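Phosphoribosylaminoimidazole carboxylase (Bombyx mori, PDB 4JA0) probably catalyses two successive steps of de novo purine biosynthesis, pairing an AIR carboxylase with a SAICAR synthetase in one octameric enzyme. Local coordinates at residues R105-S110 against P116-G121. Numbering follows the deposited sequence.
Sequences RLATGS and PGVPEG. With SO4 (sulfate ion), chain J.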
ATOM      1  N   ARG A 105     -29.669 -19.954  37.189  1.00  4.36           N
ATOM      2  CA  ARG A 105     -30.065 -19.654  35.818  1.00  3.44           C
ATOM      3  C   ARG A 105     -31.517 -19.188  35.832  1.00  4.67           C
ATOM      4  O   ARG A 105     -31.908 -18.326  35.051  1.00  2.71           O
ATOM      5  CB  ARG A 105     -29.871 -20.893  34.917  1.00  4.83           C
ATOM      6  CG  ARG A 105     -30.470 -20.784  33.516  1.00  4.18           C
ATOM      7  CD  ARG A 105     -29.810 -19.692  32.686  1.00  5.25           C
ATOM      8  NE  ARG A 105     -28.522 -20.105  32.144  1.00 11.13           N
ATOM      9  CZ  ARG A 105     -27.689 -19.287  31.504  1.00 15.08           C
ATOM     10  NH1 ARG A 105     -28.015 -18.012  31.344  1.00  8.08           N
ATOM     11  NH2 ARG A 105     -26.525 -19.736  31.037  1.00  8.12           N
ATOM     12  N   LEU A 106     -32.290 -19.731  36.768  1.00  3.46           N
ATOM     13  CA  LEU A 106     -33.707 -19.434  36.903  1.00  1.66           C
ATOM     14  C   LEU A 106     -33.956 -18.880  38.277  1.00  4.64           C
ATOM     15  O   LEU A 106     -33.155 -19.098  39.185  1.00  6.73           O
ATOM     16  CB  LEU A 106     -34.522 -20.719  36.800  1.00 11.15           C
ATOM     17  CG  LEU A 106     -34.687 -21.434  35.477  1.00  7.85           C
ATOM     18  CD1 LEU A 106     -35.510 -22.648  35.695  1.00  8.76           C
ATOM     19  CD2 LEU A 106     -35.416 -20.513  34.532  1.00 26.71           C
ATOM     20  N   ALA A 107     -35.074 -18.182  38.448  1.00  6.99           N
ATOM     21  CA  ALA A 107     -35.502 -17.772  39.785  1.00  4.20           C
ATOM     22  C   ALA A 107     -36.299 -18.899  40.464  1.00 12.33           C
ATOM     23  O   ALA A 107     -37.361 -19.327  39.978  1.00  8.33           O
ATOM     24  CB  ALA A 107     -36.324 -16.496  39.717  1.00  2.90           C
ATOM     25  N   THR A 108     -35.771 -19.393  41.580  1.00  8.23           N
ATOM     26  CA  THR A 108     -36.491 -20.375  42.375  1.00 14.85           C
ATOM     27  C   THR A 108     -35.878 -20.400  43.760  1.00 17.87           C
ATOM     28  O   THR A 108     -34.871 -19.732  43.997  1.00 23.78           O
ATOM     29  CB  THR A 108     -36.405 -21.787  41.768  1.00 21.06           C
ATOM     30  OG1 THR A 108     -37.423 -22.623  42.335  1.00 28.95           O
ATOM     31  CG2 THR A 108     -35.030 -22.389  42.039  1.00  7.22           C
ATOM     32  N   GLY A 109     -36.483 -21.167  44.667  1.00 19.41           N
ATOM     33  CA  GLY A 109     -35.948 -21.326  46.007  1.00 18.38           C
ATOM     34  C   GLY A 109     -36.069 -20.102  46.891  1.00 24.83           C
ATOM     35  O   GLY A 109     -37.050 -19.347  46.841  1.00 16.72           O
ATOM     36  N   SER A 110     -35.047 -19.892  47.707  1.00 27.26           N
ATOM     37  CA  SER A 110     -35.065 -18.787  48.643  1.00 27.88           C
ATOM     38  C   SER A 110     -34.973 -17.429  47.944  1.00 25.50           C
ATOM     39  O   SER A 110     -35.311 -16.403  48.547  1.00 38.58           O
ATOM     40  CB  SER A 110     -33.914 -18.932  49.646  1.00 38.29           C
ATOM     41  OG  SER A 110     -32.747 -18.253  49.186  1.00 37.76           O
ATOM     42  N   PRO A 116     -39.431 -10.436  46.228  1.00 14.52           N
ATOM     43  CA  PRO A 116     -40.864 -10.535  45.902  1.00  9.70           C
ATOM     44  C   PRO A 116     -41.301  -9.779  44.632  1.00  7.82           C
ATOM     45  O   PRO A 116     -40.947  -8.603  44.470  1.00  7.80           O
ATOM     46  CB  PRO A 116     -41.544  -9.955  47.153  1.00  5.86           C
ATOM     47  CG  PRO A 116     -40.468  -9.252  47.915  1.00  3.44           C
ATOM     48  CD  PRO A 116     -39.213  -9.976  47.611  1.00  6.05           C
ATOM     49  N   GLY A 117     -42.062 -10.454  43.758  1.00  2.05           N
ATOM     50  CA  GLY A 117     -42.529  -9.867  42.506  1.00  3.75           C
ATOM     51  C   GLY A 117     -41.908 -10.512  41.262  1.00 14.52           C
ATOM     52  O   GLY A 117     -42.463 -10.458  40.156  1.00  9.24           O
ATOM     53  N   VAL A 118     -40.729 -11.100  41.460  1.00  6.60           N
ATOM     54  CA  VAL A 118     -40.031 -11.883  40.454  1.00  5.23           C
ATOM     55  C   VAL A 118     -40.589 -13.298  40.458  1.00  8.41           C
ATOM     56  O   VAL A 118     -40.497 -13.991  41.473  1.00 23.50           O
ATOM     57  CB  VAL A 118     -38.540 -11.978  40.801  1.00  7.17           C
ATOM     58  CG1 VAL A 118     -37.786 -12.825  39.767  1.00  7.08           C
ATOM     59  CG2 VAL A 118     -37.951 -10.584  40.946  1.00  8.86           C
ATOM     60  N   PRO A 119     -41.184 -13.733  39.336  1.00 12.96           N
ATOM     61  CA  PRO A 119     -41.832 -15.054  39.281  1.00  5.26           C
ATOM     62  C   PRO A 119     -40.858 -16.212  39.130  1.00  7.62           C
ATOM     63  O   PRO A 119     -39.758 -16.047  38.584  1.00  9.12           O
ATOM     64  CB  PRO A 119     -42.716 -14.952  38.037  1.00  1.53           C
ATOM     65  CG  PRO A 119     -42.016 -13.986  37.164  1.00  9.94           C
ATOM     66  CD  PRO A 119     -41.367 -12.976  38.085  1.00 13.34           C
ATOM     67  N   GLU A 120     -41.258 -17.375  39.637  1.00 11.48           N
ATOM     68  CA  GLU A 120     -40.458 -18.585  39.502  1.00 11.60           C
ATOM     69  C   GLU A 120     -40.241 -18.858  38.023  1.00 14.27           C
ATOM     70  O   GLU A 120     -41.176 -18.750  37.227  1.00 14.82           O
ATOM     71  CB  GLU A 120     -41.137 -19.787  40.163  1.00  8.29           C
ATOM     72  CG  GLU A 120     -40.243 -21.038  40.189  1.00 15.96           C
ATOM     73  CD  GLU A 120     -40.853 -22.219  40.940  1.00 29.07           C
ATOM     74  OE1 GLU A 120     -40.254 -22.643  41.954  1.00 15.86           O
ATOM     75  OE2 GLU A 120     -41.923 -22.717  40.515  1.00 44.67           O
ATOM     76  N   GLY A 121     -38.998 -19.155  37.652  1.00 11.89           N
ATOM     77  CA  GLY A 121     -38.654 -19.467  36.276  1.00  2.93           C
ATOM     78  C   GLY A 121     -38.084 -18.287  35.508  1.00  6.33           C
ATOM     79  O   GLY A 121     -37.681 -18.456  34.357  1.00  9.08           O
TER
HETATM   80  S   SO4 J 506     -31.788 -21.125  47.791  1.00 50.43           S
HETATM   81  O1  SO4 J 506     -32.547 -21.964  48.715  1.00 26.16           O
HETATM   82  O2  SO4 J 506     -32.766 -20.361  47.029  1.00 59.12           O
HETATM   83  O3  SO4 J 506     -30.902 -20.227  48.537  1.00 27.51           O
HETATM   84  O4  SO4 J 506     -30.985 -21.934  46.868  1.00 56.11           O
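OE1 of the Glu120 carboxylate is met on its anti side by the hydroxyl of Thr108, whose OG1 donates to it from 2.9 Å away and 26° out of the carboxylate plane. The same OE1 forms a salt bridge with Lys224, so two donors share one oxygen. Glutamate suits the place because its chain, with CG anti to the backbone N (chi1 -173°) and extended beyond, runs alongside Thr108 and is long enough to reach the hydroxyl. The other flat group is the Ala107 carbonyl: Gly121 N donates to its O in the carbonyl plane, on a lone pair (2.8 Å, 162° at the hydrogen), while Glu120 CA adds a CH...O contact at 3.2 Å. Together these interactions join the two ends of a helical connection in the SAICAR synthetase domain, in which strand 100-104 leads through helix 110-114 to its antiparallel neighbour 123-132. Were Glu120 replaced by an alanine, Lys224 would probably lose this counter-charge and the Thr108 hydroxyl its acceptor across the contact. Ala107, small enough for close approach, sets CB against Val118 CG1 at 4.0 Å, and Leu112 of the helix also touches it. Glycine suits position 121 because, at its backbone angles, a CB would be jammed against the carbonyl O of Glu120. Beyond Thr108, Ser110 OG and Arg104 hydrogen-bond a sulfate, probably from the crystallisation liquor.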